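Local coordinates for nucleoprotein (Schmallenberg virus, PDB 4JNG) that encapsidates the viral RNA genome, protecting it from nucleases and forming the helical nucleocapsid that serves as template for transcription and replication, at residues Lys109-Val112 and Leu113-Ala116. Residues are numbered along the deposited sequence; the frame is centred on the assembly and turned at random.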
loop_
_atom_site.group_PDB
_atom_site.type_symbol
_atom_site.label_atom_id
_atom_site.label_comp_id
_atom_site.label_asym_id
_atom_site.label_seq_id
_atom_site.Cartn_x
_atom_site.Cartn_y
_atom_site.Cartn_z
ATOM N N LYS B 109 13.346 37.537 17.756
ATOM C CA LYS B 109 12.851 38.164 18.968
ATOM C C LYS B 109 13.671 39.402 19.329
ATOM O O LYS B 109 13.135 40.369 19.857
ATOM C CB LYS B 109 12.901 37.169 20.130
ATOM C CG LYS B 109 12.202 37.644 21.393
ATOM C CD LYS B 109 12.429 36.687 22.549
ATOM C CE LYS B 109 11.812 37.224 23.830
ATOM N NZ LYS B 109 11.550 36.141 24.819
ATOM N N ALA B 110 14.970 39.354 19.046
ATOM C CA ALA B 110 15.891 40.401 19.470
ATOM C C ALA B 110 15.732 41.695 18.673
ATOM O O ALA B 110 15.686 42.774 19.262
ATOM C CB ALA B 110 17.330 39.903 19.386
ATOM N N SER B 111 15.628 41.586 17.348
ATOM C CA SER B 111 15.751 42.759 16.484
ATOM C C SER B 111 14.816 42.790 15.275
ATOM O O SER B 111 14.708 41.818 14.517
ATOM C CB SER B 111 17.191 42.883 15.997
ATOM O OG SER B 111 17.561 41.746 15.252
ATOM N N VAL B 112 14.172 43.940 15.097
ATOM C CA VAL B 112 13.308 44.211 13.954
ATOM C C VAL B 112 14.031 43.936 12.622
ATOM O O VAL B 112 13.431 43.412 11.683
ATOM C CB VAL B 112 12.788 45.670 14.023
ATOM C CG1 VAL B 112 12.142 46.107 12.716
ATOM C CG2 VAL B 112 11.800 45.814 15.177
ATOM N N LEU B 113 15.320 44.270 12.557
ATOM C CA LEU B 113 16.127 44.023 11.358
ATOM C C LEU B 113 16.224 42.527 11.033
ATOM O O LEU B 113 16.001 42.132 9.891
ATOM C CB LEU B 113 17.532 44.639 11.499
ATOM C CG LEU B 113 18.255 44.961 10.184
ATOM C CD1 LEU B 113 19.451 45.891 10.403
ATOM C CD2 LEU B 113 18.688 43.702 9.450
ATOM N N LYS B 114 16.536 41.697 12.029
ATOM C CA LYS B 114 16.620 40.242 11.818
ATOM C C LYS B 114 15.276 39.646 11.408
ATOM O O LYS B 114 15.217 38.786 10.527
ATOM C CB LYS B 114 17.143 39.517 13.061
ATOM C CG LYS B 114 18.582 39.830 13.425
ATOM C CD LYS B 114 19.585 39.177 12.494
ATOM C CE LYS B 114 20.984 39.710 12.753
ATOM N NZ LYS B 114 21.974 39.154 11.794
ATOM N N LEU B 115 14.197 40.097 12.044
ATOM C CA LEU B 115 12.863 39.678 11.646
ATOM C C LEU B 115 12.610 39.979 10.167
ATOM O O LEU B 115 12.179 39.101 9.420
ATOM C CB LEU B 115 11.802 40.348 12.514
ATOM C CG LEU B 115 10.353 39.950 12.214
ATOM C CD1 LEU B 115 10.226 38.439 12.102
ATOM C CD2 LEU B 115 9.413 40.487 13.285
ATOM N N ALA B 116 12.907 41.211 9.743
ATOM C CA ALA B 116 12.675 41.632 8.361
ATOM C C ALA B 116 13.412 40.753 7.346
ATOM O O ALA B 116 12.839 40.379 6.319
ATOM C CB ALA B 116 13.043 43.104 8.171
#
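S111 and L115 are joined by the first backbone bond of a new helical turn: after the extended conformation of S111 (phi -142°, psi 132°) the chain winds into helix 112-121, and L115 N donates to S111 O at 3.1 Å in an almost straight line. One residue on, A116 N reaches V112 O at 3.0 Å, so the i to i+4 ladder begins at once. With OG between its own backbone N and carbonyl carbon (chi1 61°), the S111 hydroxyl lies near the K114 amide and accepts a weak capping bond from it, K114 N to S111 OG 3.4 Å, although the modelled position of OG is doubtful. Serine suits this N-cap position because its short hydroxyl can serve an amide that has no preceding turn to offer a carbonyl. V112 and L113 both send their side chains off the backbone away from the neighbouring segment, though each CB stays close to the chain. V112 O lies 3.5 Å from A116 CB and also borders L115 CB. The small methyl of A116 sits beside that oxygen. L115 starts toward the preceding segment and touches C108 of helix 93-110, where an apolar leucine suits a helix-to-helix contact, whereas the long chain of K114 bends at chi2, touches T107 and carries its ammonium to a weak, long ion pair with E117. At the protein surface, away from the annotated RNA-binding residues, this is a serine N-cap at the junction between two successive helices, 93-110 and 112-121.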